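Esterase D (Lactobacillus rhamnosus, PDB 3DYI) probably hydrolyses carboxylic esters with a serine nucleophile in an alpha/beta-hydrolase fold. Local coordinates at residues G99-G104 and A224-T229; G120-S125 and T187-A192. All coordinates share one frame; numbering follows the deposited sequence.

Contact 1: residues G99-G104 and A224-T229; sequences GLSLGG and AKHVIT
The imidazole of His226 meets Ser101 at its edge: OG lies in the ring plane, 3.2 Å from NE2, and no atom of 99-104 rests on either ring face. From the serine side, CB also comes close, 3.4 Å from NE2. Two torsions set up this meeting, for OG of Ser101 (chi1 -155°) and CG of His226 each stand opposite their own backbone N. At the other end of the ring, ND1 is hydrogen-bonded to Asp195 OD2, giving the order Ser101, His226, Asp195 of the predicted catalytic triad. Ser101, the predicted nucleophile, sits on the tight turn between strand 94-100 and helix 102-113, which fits the GxSxG nucleophile elbow of alpha/beta hydrolases, and takes the strained backbone angles phi 50° and psi -113°.

Beside the polar pair runs an apolar one. Leu100 sends CD2 to within 4.0 Å of Val227 CG1, the two side chains crossing at about a right angle, and the same methyl lies 3.7 Å from Thr229 OG1, whose hydrogen bond goes to Asp37 O. The loop is thus packed against the elbow by Leu100, while Asp195 fixes the turn of the His226 ring, keeping NE2 facing Ser101 OG, consistent with a charge relay.

Contact 2: residues G120-S125 and T187-A192; sequences GGVFSS and TFIGQA
Two parallel strands of the central alpha/beta-hydrolase sheet, 119-123 and 187-192, meet here with axes 7° apart. Phe188 is gripped through both backbone groups: its N donates to Gly120 O (2.8 Å) and its O accepts from Val122 N. The ladder continues with Gly190 N to Val122 O and Ser124 N to Gly190 O. Gly121 CA lies 3.1 Å from Phe188 O, with which a CB would clash. The Phe123 and Phe188 side chains cross at about a right angle, with Phe188 CE2 at the Phe123 ring edge, near its plane, 4.0 Å from Phe123 CE1. On the opposite sheet face, Val122 and Ile189 lie side by side, CG2 to CG2.

Past the ladder, Ala192 N donates to Ser124 OG (3.3 Å), which is also hydrogen-bonded to His226 O. Gln191 bends at chi2 (58°), its NE2 bonding Ala192 O at 3.0 Å, on a lone pair, and also Asp195 OD2. A water links its OE1 to Ser125 N and Gly190 O. An alanine here would remove the amide and would probably leave this water without one acceptor and Asp195 without a second-shell donor. The amide thus uses both ends, tying the strand ends to the predicted triad acid.

From the N terminus, the chain lays down strands 16-18, 23-28 and 51-54 before strand 94-100 leads into 99-104, then runs through helix 102-113 to strand 119-123, which lies beside 94-100 in the sheet. Contact 2 closes the loop from 120-125 to 187-192, a largely helical excursion without strands. Contact 1 closes a longer one, from 99-104 to the loop 224-229 that precedes helix 234-247, and contact 2 is nested inside it. The two sites touch directly: Gly99 O lies 2.9 Å from Phe123 N, a probable hydrogen bond between adjacent strands, while Ala192 CB packs on Lys225 O. Together they bring the carboxyl ends of three strands under the predicted histidine loop.

Contact 1: residues G99-G104 and A224-T229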
ATOM      1  N   GLY A  99       3.008  -0.142   2.900  1.00 19.30           N
ATOM      2  CA  GLY A  99       2.065  -0.150   1.789  1.00 19.55           C
ATOM      3  C   GLY A  99       0.772   0.572   2.098  1.00 19.61           C
ATOM      4  O   GLY A  99       0.268   0.509   3.218  1.00 19.50           O
ATOM      5  N   LEU A 100       0.240   1.256   1.087  1.00 19.38           N
ATOM      6  CA  LEU A 100      -1.034   1.949   1.197  1.00 19.92           C
ATOM      7  C   LEU A 100      -2.153   1.067   0.667  1.00 20.23           C
ATOM      8  O   LEU A 100      -2.119   0.641  -0.493  1.00 20.51           O
ATOM      9  CB  LEU A 100      -0.984   3.262   0.410  1.00 19.85           C
ATOM     10  CG  LEU A 100      -2.295   4.027   0.220  1.00 20.04           C
ATOM     11  CD1 LEU A 100      -2.745   4.678   1.533  1.00 19.49           C
ATOM     12  CD2 LEU A 100      -2.123   5.068  -0.888  1.00 20.50           C
ATOM     13  N   SER A 101      -3.141   0.800   1.522  1.00 20.50           N
ATOM     14  CA  SER A 101      -4.311  -0.009   1.164  1.00 20.74           C
ATOM     15  C   SER A 101      -3.893  -1.348   0.508  1.00 20.55           C
ATOM     16  O   SER A 101      -3.284  -2.181   1.177  1.00 20.64           O
ATOM     17  CB  SER A 101      -5.287   0.820   0.314  1.00 21.24           C
ATOM     18  OG  SER A 101      -6.610   0.322   0.421  1.00 22.14           O
ATOM     19  N   LEU A 102      -4.180  -1.545  -0.779  1.00 20.25           N
ATOM     20  CA  LEU A 102      -3.708  -2.746  -1.500  1.00 20.48           C
ATOM     21  C   LEU A 102      -2.239  -3.076  -1.194  1.00 19.95           C
ATOM     22  O   LEU A 102      -1.909  -4.203  -0.811  1.00 19.99           O
ATOM     23  CB  LEU A 102      -3.895  -2.596  -3.012  1.00 20.03           C
ATOM     24  CG  LEU A 102      -3.337  -3.741  -3.871  1.00 20.37           C
ATOM     25  CD1 LEU A 102      -4.207  -4.999  -3.768  1.00 21.67           C
ATOM     26  CD2 LEU A 102      -3.172  -3.311  -5.324  1.00 20.99           C
ATOM     27  N   GLY A 103      -1.368  -2.081  -1.363  1.00 19.76           N
ATOM     28  CA  GLY A 103       0.060  -2.232  -1.090  1.00 19.47           C
ATOM     29  C   GLY A 103       0.367  -2.728   0.312  1.00 19.77           C
ATOM     30  O   GLY A 103       1.360  -3.428   0.520  1.00 19.57           O
ATOM     31  N   GLY A 104      -0.486  -2.357   1.269  1.00 19.58           N
ATOM     32  CA  GLY A 104      -0.348  -2.778   2.666  1.00 19.59           C
ATOM     33  C   GLY A 104      -0.473  -4.280   2.837  1.00 19.62           C
ATOM     34  O   GLY A 104       0.198  -4.874   3.686  1.00 19.64           O
ATOM     35  N   ALA A 224      -8.962  12.496   8.803  1.00 26.05           N
ATOM     36  CA  ALA A 224      -8.412  12.217   7.477  1.00 25.28           C
ATOM     37  C   ALA A 224      -9.232  11.233   6.655  1.00 24.78           C
ATOM     38  O   ALA A 224      -9.745  10.236   7.171  1.00 24.44           O
ATOM     39  CB  ALA A 224      -6.993  11.701   7.608  1.00 25.42           C
ATOM     40  N   LYS A 225      -9.321  11.511   5.358  1.00 24.29           N
ATOM     41  CA  LYS A 225      -9.888  10.566   4.412  1.00 23.94           C
ATOM     42  C   LYS A 225      -8.881   9.437   4.151  1.00 23.33           C
ATOM     43  O   LYS A 225      -7.774   9.447   4.696  1.00 22.76           O
ATOM     44  CB  LYS A 225     -10.290  11.275   3.110  1.00 24.34           C
ATOM     45  CG  LYS A 225     -11.233  12.473   3.289  1.00 26.54           C
ATOM     46  CD  LYS A 225     -12.401  12.178   4.227  1.00 29.01           C
ATOM     47  CE  LYS A 225     -13.523  11.389   3.559  1.00 30.70           C
ATOM     48  NZ  LYS A 225     -14.602  11.009   4.533  1.00 30.32           N
ATOM     49  N   HIS A 226      -9.281   8.474   3.323  1.00 23.01           N
ATOM     50  CA  HIS A 226      -8.530   7.227   3.091  1.00 22.66           C
ATOM     51  C   HIS A 226      -7.041   7.403   2.763  1.00 22.65           C
ATOM     52  O   HIS A 226      -6.190   6.750   3.371  1.00 22.62           O
ATOM     53  CB  HIS A 226      -9.221   6.413   1.986  1.00 22.36           C
ATOM     54  CG  HIS A 226      -8.541   5.116   1.655  1.00 22.43           C
ATOM     55  ND1 HIS A 226      -8.390   4.093   2.567  1.00 22.39           N
ATOM     56  CD2 HIS A 226      -7.992   4.673   0.499  1.00 22.71           C
ATOM     57  CE1 HIS A 226      -7.768   3.079   1.989  1.00 23.19           C
ATOM     58  NE2 HIS A 226      -7.520   3.404   0.731  1.00 22.43           N
ATOM     59  N   VAL A 227      -6.730   8.282   1.811  1.00 22.54           N
ATOM     60  CA  VAL A 227      -5.373   8.341   1.247  1.00 22.40           C
ATOM     61  C   VAL A 227      -4.457   9.237   2.091  1.00 22.27           C
ATOM     62  O   VAL A 227      -4.085  10.348   1.690  1.00 21.85           O
ATOM     63  CB  VAL A 227      -5.388   8.741  -0.259  1.00 22.53           C
ATOM     64  CG1 VAL A 227      -4.004   8.574  -0.886  1.00 22.74           C
ATOM     65  CG2 VAL A 227      -6.405   7.886  -1.023  1.00 23.06           C
ATOM     66  N   ILE A 228      -4.087   8.722   3.262  1.00 21.88           N
ATOM     67  CA  ILE A 228      -3.349   9.492   4.266  1.00 22.00           C
ATOM     68  C   ILE A 228      -1.920   9.869   3.857  1.00 21.93           C
ATOM     69  O   ILE A 228      -1.303  10.727   4.490  1.00 21.61           O
ATOM     70  CB  ILE A 228      -3.357   8.797   5.659  1.00 21.88           C
ATOM     71  CG1 ILE A 228      -2.858   7.345   5.564  1.00 22.03           C
ATOM     72  CG2 ILE A 228      -4.752   8.856   6.280  1.00 22.17           C
ATOM     73  CD1 ILE A 228      -2.574   6.700   6.928  1.00 22.55           C
ATOM     74  N   THR A 229      -1.402   9.240   2.802  1.00 21.93           N
ATOM     75  CA  THR A 229      -0.094   9.617   2.253  1.00 22.12           C
ATOM     76  C   THR A 229      -0.137  10.920   1.441  1.00 22.45           C
ATOM     77  O   THR A 229       0.903  11.526   1.176  1.00 22.38           O
ATOM     78  CB  THR A 229       0.496   8.523   1.343  1.00 22.14           C
ATOM     79  OG1 THR A 229      -0.474   8.157   0.357  1.00 21.59           O
ATOM     80  CG2 THR A 229       0.906   7.294   2.159  1.00 21.82           C
TER

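Contact 2: residues G120-S125 and T187-A192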
ATOM      1  N   GLY A 120       8.113  -2.796   9.170  1.00 20.16           N
ATOM      2  CA  GLY A 120       7.254  -2.253   8.127  1.00 19.90           C
ATOM      3  C   GLY A 120       5.850  -2.076   8.637  1.00 19.80           C
ATOM      4  O   GLY A 120       5.626  -2.046   9.847  1.00 20.06           O
ATOM      5  N   GLY A 121       4.902  -1.951   7.717  1.00 19.63           N
ATOM      6  CA  GLY A 121       3.511  -1.826   8.115  1.00 19.49           C
ATOM      7  C   GLY A 121       2.618  -1.226   7.058  1.00 19.63           C
ATOM      8  O   GLY A 121       2.926  -1.270   5.863  1.00 19.66           O
ATOM      9  N   VAL A 122       1.512  -0.649   7.517  1.00 19.61           N
ATOM     10  CA  VAL A 122       0.425  -0.255   6.623  1.00 19.81           C
ATOM     11  C   VAL A 122      -0.041   1.187   6.811  1.00 19.92           C
ATOM     12  O   VAL A 122       0.046   1.762   7.910  1.00 20.09           O
ATOM     13  CB  VAL A 122      -0.799  -1.205   6.769  1.00 19.69           C
ATOM     14  CG1 VAL A 122      -0.403  -2.643   6.457  1.00 19.70           C
ATOM     15  CG2 VAL A 122      -1.418  -1.113   8.159  1.00 19.77           C
ATOM     16  N   PHE A 123      -0.515   1.756   5.707  1.00 20.24           N
ATOM     17  CA  PHE A 123      -1.248   3.011   5.703  1.00 20.27           C
ATOM     18  C   PHE A 123      -2.650   2.702   5.177  1.00 20.63           C
ATOM     19  O   PHE A 123      -2.802   2.293   4.017  1.00 20.70           O
ATOM     20  CB  PHE A 123      -0.584   4.046   4.788  1.00 20.50           C
ATOM     21  CG  PHE A 123       0.911   4.153   4.942  1.00 20.20           C
ATOM     22  CD1 PHE A 123       1.515   4.158   6.202  1.00 19.56           C
ATOM     23  CD2 PHE A 123       1.715   4.292   3.816  1.00 20.00           C
ATOM     24  CE1 PHE A 123       2.901   4.273   6.329  1.00 20.71           C
ATOM     25  CE2 PHE A 123       3.104   4.413   3.937  1.00 19.07           C
ATOM     26  CZ  PHE A 123       3.690   4.406   5.198  1.00 20.16           C
ATOM     27  N   SER A 124      -3.660   2.888   6.028  1.00 21.10           N
ATOM     28  CA  SER A 124      -5.056   2.589   5.686  1.00 21.36           C
ATOM     29  C   SER A 124      -5.217   1.238   4.978  1.00 21.94           C
ATOM     30  O   SER A 124      -5.743   1.161   3.859  1.00 21.92           O
ATOM     31  CB  SER A 124      -5.677   3.735   4.865  1.00 21.34           C
ATOM     32  OG  SER A 124      -5.725   4.944   5.621  1.00 21.35           O
ATOM     33  N   SER A 125      -4.747   0.181   5.640  1.00 22.02           N
ATOM     34  CA  SER A 125      -4.855  -1.185   5.130  1.00 22.94           C
ATOM     35  C   SER A 125      -5.111  -2.163   6.278  1.00 23.46           C
ATOM     36  O   SER A 125      -4.170  -2.754   6.816  1.00 23.74           O
ATOM     37  CB  SER A 125      -3.594  -1.579   4.354  1.00 22.73           C
ATOM     38  OG  SER A 125      -3.787  -2.802   3.652  1.00 22.26           O
ATOM     39  N   THR A 187       5.881  -3.471  13.848  1.00 21.02           N
ATOM     40  CA  THR A 187       4.875  -3.203  12.822  1.00 20.87           C
ATOM     41  C   THR A 187       4.198  -1.858  13.064  1.00 20.98           C
ATOM     42  O   THR A 187       3.735  -1.566  14.176  1.00 20.75           O
ATOM     43  CB  THR A 187       3.813  -4.333  12.762  1.00 20.96           C
ATOM     44  OG1 THR A 187       4.456  -5.585  12.496  1.00 21.47           O
ATOM     45  CG2 THR A 187       2.788  -4.068  11.659  1.00 21.30           C
ATOM     46  N   PHE A 188       4.147  -1.048  12.007  1.00 20.36           N
ATOM     47  CA  PHE A 188       3.476   0.241  12.033  1.00 20.49           C
ATOM     48  C   PHE A 188       2.077   0.107  11.450  1.00 20.24           C
ATOM     49  O   PHE A 188       1.902  -0.480  10.387  1.00 20.04           O
ATOM     50  CB  PHE A 188       4.275   1.249  11.200  1.00 20.34           C
ATOM     51  CG  PHE A 188       3.712   2.648  11.218  1.00 20.78           C
ATOM     52  CD1 PHE A 188       4.154   3.574  12.159  1.00 20.93           C
ATOM     53  CD2 PHE A 188       2.736   3.041  10.294  1.00 21.39           C
ATOM     54  CE1 PHE A 188       3.644   4.871  12.180  1.00 20.89           C
ATOM     55  CE2 PHE A 188       2.218   4.343  10.304  1.00 21.70           C
ATOM     56  CZ  PHE A 188       2.664   5.254  11.256  1.00 21.04           C
ATOM     57  N   ILE A 189       1.087   0.676  12.131  1.00 20.23           N
ATOM     58  CA  ILE A 189      -0.267   0.750  11.581  1.00 20.37           C
ATOM     59  C   ILE A 189      -0.759   2.189  11.627  1.00 20.42           C
ATOM     60  O   ILE A 189      -0.892   2.774  12.703  1.00 20.61           O
ATOM     61  CB  ILE A 189      -1.275  -0.148  12.337  1.00 20.22           C
ATOM     62  CG1 ILE A 189      -0.868  -1.623  12.255  1.00 20.62           C
ATOM     63  CG2 ILE A 189      -2.688   0.033  11.762  1.00 20.42           C
ATOM     64  CD1 ILE A 189      -1.545  -2.493  13.288  1.00 21.11           C
ATOM     65  N   GLY A 190      -1.022   2.751  10.450  1.00 20.46           N
ATOM     66  CA  GLY A 190      -1.634   4.076  10.344  1.00 20.37           C
ATOM     67  C   GLY A 190      -2.999   3.914   9.701  1.00 20.63           C
ATOM     68  O   GLY A 190      -3.136   3.187   8.721  1.00 20.73           O
ATOM     69  N   GLN A 191      -4.014   4.573  10.257  1.00 20.48           N
ATOM     70  CA  GLN A 191      -5.373   4.430   9.730  1.00 20.63           C
ATOM     71  C   GLN A 191      -6.150   5.742   9.694  1.00 20.49           C
ATOM     72  O   GLN A 191      -6.203   6.469  10.684  1.00 20.66           O
ATOM     73  CB  GLN A 191      -6.157   3.368  10.518  1.00 20.49           C
ATOM     74  CG  GLN A 191      -7.620   3.171  10.072  1.00 20.26           C
ATOM     75  CD  GLN A 191      -7.759   2.780   8.603  1.00 20.24           C
ATOM     76  OE1 GLN A 191      -7.207   1.773   8.163  1.00 21.02           O
ATOM     77  NE2 GLN A 191      -8.514   3.575   7.845  1.00 20.12           N
ATOM     78  N   ALA A 192      -6.753   6.023   8.541  1.00 20.80           N
ATOM     79  CA  ALA A 192      -7.609   7.192   8.371  1.00 21.10           C
ATOM     80  C   ALA A 192      -8.851   7.086   9.255  1.00 21.40           C
ATOM     81  O   ALA A 192      -9.503   6.034   9.302  1.00 21.45           O
ATOM     82  CB  ALA A 192      -8.012   7.327   6.914  1.00 21.08           C
TER
HETATM   83  O   HOH W   1      -4.609   0.621   8.492  1.00 21.36           O